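Local coordinates for putative fumarylacetoacetate hydrolase family protein (Yersinia pestis, PDB 3S52) that is a putative member of the fumarylacetoacetate hydrolase family whose own function is not defined here, at residues A[30-33]-A[34-38]; A[135-139]-A[140-144]. All coordinates share one frame; numbering follows the deposited sequence.

Interaction 1 (A[30-33]-A[34-38]); sequences AEHI and KEMGS. With SO4 (sulfate ion), chain E.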
loop_
_atom_site.group_PDB
_atom_site.type_symbol
_atom_site.label_atom_id
_atom_site.label_comp_id
_atom_site.label_asym_id
_atom_site.label_seq_id
_atom_site.Cartn_x
_atom_site.Cartn_y
_atom_site.Cartn_z
ATOM N N ALA A 30 19.477 13.701 -3.620
ATOM C CA ALA A 30 19.490 14.764 -4.634
ATOM C C ALA A 30 19.940 14.311 -6.024
ATOM O O ALA A 30 19.358 14.718 -7.027
ATOM C CB ALA A 30 20.328 15.946 -4.162
ATOM N N GLU A 31 20.971 13.472 -6.088
ATOM C CA GLU A 31 21.455 12.995 -7.378
ATOM C C GLU A 31 20.449 12.070 -8.073
ATOM O O GLU A 31 20.431 11.979 -9.298
ATOM C CB GLU A 31 22.839 12.345 -7.243
ATOM C CG GLU A 31 23.935 13.374 -6.952
ATOM C CD GLU A 31 25.325 12.765 -6.810
ATOM O OE1 GLU A 31 25.627 12.186 -5.738
ATOM O OE2 GLU A 31 26.123 12.881 -7.771
ATOM N N HIS A 32 19.608 11.392 -7.297
ATOM C CA HIS A 32 18.557 10.584 -7.891
ATOM C C HIS A 32 17.431 11.480 -8.406
ATOM O O HIS A 32 16.895 11.268 -9.507
ATOM C CB HIS A 32 18.009 9.555 -6.905
ATOM C CG HIS A 32 16.823 8.814 -7.428
ATOM N ND1 HIS A 32 16.855 8.106 -8.609
ATOM C CD2 HIS A 32 15.559 8.705 -6.956
ATOM C CE1 HIS A 32 15.667 7.571 -8.831
ATOM N NE2 HIS A 32 14.860 7.924 -7.843
ATOM N N ILE A 33 17.079 12.494 -7.627
ATOM C CA ILE A 33 16.103 13.458 -8.103
ATOM C C ILE A 33 16.530 14.063 -9.447
ATOM O O ILE A 33 15.706 14.291 -10.335
ATOM C CB ILE A 33 15.859 14.562 -7.096
ATOM C CG1 ILE A 33 15.206 13.990 -5.833
ATOM C CG2 ILE A 33 14.949 15.606 -7.709
ATOM C CD1 ILE A 33 14.971 15.037 -4.743
ATOM N N LYS A 34 17.827 14.293 -9.600
ATOM C CA LYS A 34 18.363 14.928 -10.796
ATOM C C LYS A 34 18.279 14.005 -12.024
ATOM O O LYS A 34 17.905 14.446 -13.110
ATOM C CB LYS A 34 19.800 15.377 -10.522
ATOM C CG LYS A 34 20.540 15.948 -11.704
ATOM C CD LYS A 34 22.020 16.122 -11.362
ATOM C CE LYS A 34 22.812 16.696 -12.536
ATOM N NZ LYS A 34 22.684 15.903 -13.792
ATOM N N GLU A 35 18.592 12.724 -11.843
ATOM C CA GLU A 35 18.558 11.763 -12.948
ATOM C C GLU A 35 17.129 11.384 -13.357
ATOM O O GLU A 35 16.908 10.936 -14.480
ATOM C CB GLU A 35 19.358 10.503 -12.603
ATOM C CG GLU A 35 18.564 9.463 -11.801
ATOM C CD GLU A 35 19.436 8.335 -11.295
ATOM O OE1 GLU A 35 20.593 8.253 -11.751
ATOM O OE2 GLU A 35 18.974 7.541 -10.440
HETATM N N MSE A 36 16.170 11.564 -12.450
HETATM C CA MSE A 36 14.745 11.381 -12.779
HETATM C C MSE A 36 14.131 12.646 -13.391
HETATM O O MSE A 36 12.937 12.679 -13.696
HETATM C CB MSE A 36 13.926 10.999 -11.533
HETATM C CG MSE A 36 14.400 9.732 -10.812
HETATM SE SE MSE A 36 14.084 8.119 -11.871
HETATM C CE MSE A 36 12.221 7.798 -11.365
ATOM N N GLY A 37 14.936 13.693 -13.545
ATOM C CA GLY A 37 14.443 14.950 -14.086
ATOM C C GLY A 37 13.393 15.640 -13.225
ATOM O O GLY A 37 12.682 16.521 -13.693
ATOM N N SER A 38 13.287 15.247 -11.962
ATOM C CA SER A 38 12.302 15.860 -11.072
ATOM C C SER A 38 12.911 16.887 -10.123
ATOM O O SER A 38 14.059 17.304 -10.281
ATOM C CB SER A 38 11.487 14.810 -10.310
ATOM O OG SER A 38 12.321 13.873 -9.664
HETATM S S SO4 E . 11.381 7.617 -6.927
HETATM O O1 SO4 E . 12.116 7.088 -8.077
HETATM O O2 SO4 E . 10.717 6.528 -6.234
HETATM O O3 SO4 E . 12.291 8.282 -5.992
HETATM O O4 SO4 E . 10.381 8.572 -7.434
#

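Interaction 2 (A[135-139]-A[140-144]); sequences GFIPV and AEFGD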
loop_
_atom_site.group_PDB
_atom_site.type_symbol
_atom_site.label_atom_id
_atom_site.label_comp_id
_atom_site.label_asym_id
_atom_site.label_seq_id
_atom_site.Cartn_x
_atom_site.Cartn_y
_atom_site.Cartn_z
ATOM N N GLY A 135 18.241 -10.243 4.829
ATOM C CA GLY A 135 18.035 -10.449 6.246
ATOM C C GLY A 135 18.421 -9.165 6.960
ATOM O O GLY A 135 19.056 -8.291 6.370
ATOM N N PHE A 136 18.047 -9.056 8.226
ATOM C CA PHE A 136 18.355 -7.877 9.018
ATOM C C PHE A 136 19.538 -8.057 9.961
ATOM O O PHE A 136 19.730 -9.131 10.549
ATOM C CB PHE A 136 17.109 -7.393 9.772
ATOM C CG PHE A 136 16.048 -6.863 8.860
ATOM C CD1 PHE A 136 16.076 -5.540 8.440
ATOM C CD2 PHE A 136 15.072 -7.705 8.357
ATOM C CE1 PHE A 136 15.110 -5.062 7.564
ATOM C CE2 PHE A 136 14.107 -7.232 7.484
ATOM C CZ PHE A 136 14.136 -5.901 7.087
ATOM N N ILE A 137 20.326 -6.989 10.065
ATOM C CA ILE A 137 21.466 -6.880 10.970
ATOM C C ILE A 137 21.070 -6.198 12.277
ATOM O O ILE A 137 20.385 -5.189 12.255
ATOM C CB ILE A 137 22.567 -6.049 10.317
ATOM C CG1 ILE A 137 22.997 -6.704 8.999
ATOM C CG2 ILE A 137 23.752 -5.875 11.264
ATOM C CD1 ILE A 137 23.724 -5.762 8.069
ATOM N N PRO A 138 21.510 -6.740 13.429
ATOM C CA PRO A 138 21.083 -6.122 14.690
ATOM C C PRO A 138 21.513 -4.668 14.785
ATOM O O PRO A 138 22.588 -4.289 14.318
ATOM C CB PRO A 138 21.791 -6.967 15.754
ATOM C CG PRO A 138 22.015 -8.300 15.082
ATOM C CD PRO A 138 22.325 -7.949 13.653
ATOM N N VAL A 139 20.670 -3.853 15.395
ATOM C CA VAL A 139 21.038 -2.472 15.683
ATOM C C VAL A 139 22.427 -2.383 16.337
ATOM O O VAL A 139 23.238 -1.523 15.978
ATOM C CB VAL A 139 20.001 -1.818 16.590
ATOM C CG1 VAL A 139 20.506 -0.472 17.102
ATOM C CG2 VAL A 139 18.706 -1.654 15.845
ATOM N N ALA A 140 22.698 -3.283 17.282
ATOM C CA ALA A 140 23.971 -3.294 18.021
ATOM C C ALA A 140 25.230 -3.511 17.166
ATOM O O ALA A 140 26.306 -3.046 17.526
ATOM C CB ALA A 140 23.923 -4.327 19.136
ATOM N N GLU A 141 25.118 -4.255 16.070
ATOM C CA GLU A 141 26.275 -4.498 15.212
ATOM C C GLU A 141 26.338 -3.577 13.990
ATOM O O GLU A 141 27.324 -3.602 13.247
ATOM C CB GLU A 141 26.281 -5.963 14.732
ATOM C CG GLU A 141 26.160 -6.994 15.851
ATOM C CD GLU A 141 27.349 -6.966 16.819
ATOM O OE1 GLU A 141 28.456 -6.549 16.405
ATOM O OE2 GLU A 141 27.181 -7.360 17.996
ATOM N N PHE A 142 25.300 -2.775 13.766
ATOM C CA PHE A 142 25.192 -2.073 12.483
ATOM C C PHE A 142 25.988 -0.769 12.397
ATOM O O PHE A 142 26.379 -0.347 11.318
ATOM C CB PHE A 142 23.730 -1.850 12.071
ATOM C CG PHE A 142 23.575 -1.404 10.635
ATOM C CD1 PHE A 142 23.256 -0.094 10.328
ATOM C CD2 PHE A 142 23.801 -2.292 9.598
ATOM C CE1 PHE A 142 23.117 0.317 9.008
ATOM C CE2 PHE A 142 23.687 -1.898 8.290
ATOM C CZ PHE A 142 23.340 -0.587 7.985
ATOM N N GLY A 143 26.212 -0.124 13.530
ATOM C CA GLY A 143 26.910 1.151 13.525
ATOM C C GLY A 143 25.974 2.306 13.206
ATOM O O GLY A 143 24.759 2.211 13.402
ATOM N N ASP A 144 26.535 3.391 12.683
ATOM C CA ASP A 144 25.752 4.581 12.410
ATOM C C ASP A 144 24.986 4.361 11.119
ATOM O O ASP A 144 25.567 4.273 10.038
ATOM C CB ASP A 144 26.682 5.786 12.271
ATOM C CG ASP A 144 25.931 7.090 12.030
ATOM O OD1 ASP A 144 24.705 7.056 11.789
ATOM O OD2 ASP A 144 26.585 8.157 12.068
HETATM O O HOH W 1 22.984 0.752 14.607
HETATM O O HOH W 2 25.852 -0.211 16.384
#

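Interaction 1 (A[30-33]-A[34-38])
Met36 N bonds to His32 O and Ser38 N to Ile33 O (3.1 Å) where helix 30-35 ends, and Gly37, with positive phi, closes the turn as a Schellman motif. The Ser38 bond spans five residues and is paired with the bond from Gly37 N back to Lys34 O. Along this last turn, His32 ND1 donates to Glu35 OE2 at 2.9 Å. The bond is nearly straight (169°). The acceptor lies in the ring plane of His32. It is met from its anti side, about 20° out of the carboxylate plane, and the carboxylate is turned about perpendicular to the ring. Glu35 CG sits between its own backbone N and carbonyl carbon (chi1 85°), which brings the extended chain back toward His32. Met36, a selenomethionine, lays CG over one ring face, 3.2 Å from His32 CE1. Its SE stands obliquely to the ring, 4.4 Å from the centroid. At the far edge His32 NE2 donates to O1 of a sulfate ion at 2.9 Å, with a weaker bond to O3. Gly197 N and Val198 N also hold the Glu35 carboxylate. With ND1 donating to Glu35 and NE2 to sulfate, the imidazole is fixed in rotation and presents an N-H to the anion.

Interaction 2 (A[135-139]-A[140-144])
A strand-to-helix turn joins Ile137 to Phe142, where strand 131-138 gives way to the short, weakly bonded helix 139-142. Ile137 and Phe142 face each other across the turn, and their side chains meet at about a right angle. Ile137 CD1 comes to the edge of the phenyl ring, near its plane, 3.8 Å from Phe142 CD2. Ile137 CG2 lies 4.0 Å from the same Phe142 CD2. The ring reaches this place because Phe142 CG is anti to its backbone N (chi1 -168°). Both side chains are buried, and both also touch Leu211 of strand 206-211. The ring of Phe142 meets that of Tyr99 with the planes about 30° apart.

The backbone of the turn is held by two bonds that each span three residues. Glu141 N donates to Pro138 O at 3.1 Å, and Phe142 N donates to Val139 O at 3.3 Å. Both donors stand well above the carbonyl planes of their acceptors, as is common for i+3 to i bonds of 3-10 type.

Two waters bridge backbone groups at the end of the helix. The first donates to Val139 O at 2.7 Å and to Gly143 O at 2.6 Å. The second donates to Val139 O and accepts from Gly143 N at 2.9 Å; its bond to Ala140 O is weak. Val139 O thus takes three bonds, one from Phe142 N and two from water. Gly143 N lies too far from Val139 O for a direct bond, and the second water bridges the two. Asp144 OD1 bonds to Gln146 N. The whole is typical of a single 3-10-like turn that carries the chain out of a strand and is closed by a positive-phi glycine, here with its apolar face packed on the sheet residues Tyr99, Leu76 and Leu211.

In the fold
Interaction 1 and interaction 2 are separate local contacts in one chain. Their centres are about 29 Å apart and their nearest atoms about 18 Å, so they do not touch. The centres of the contacts lie about 17 Å and about 16 Å from the centre of the chain, and each is partly buried. Interaction 1 ends a helix beside a sulfate ion, probably from the crystallisation liquor, which is also bonded to Ser27 N and Lys125 NZ. Interaction 2 has no ligand and packs the end of strand 131-138 against strand 206-211. The two meet the fold differently: 30-38 leans on helix 108-117 through Met36, whereas 135-144 joins strands of both sheets.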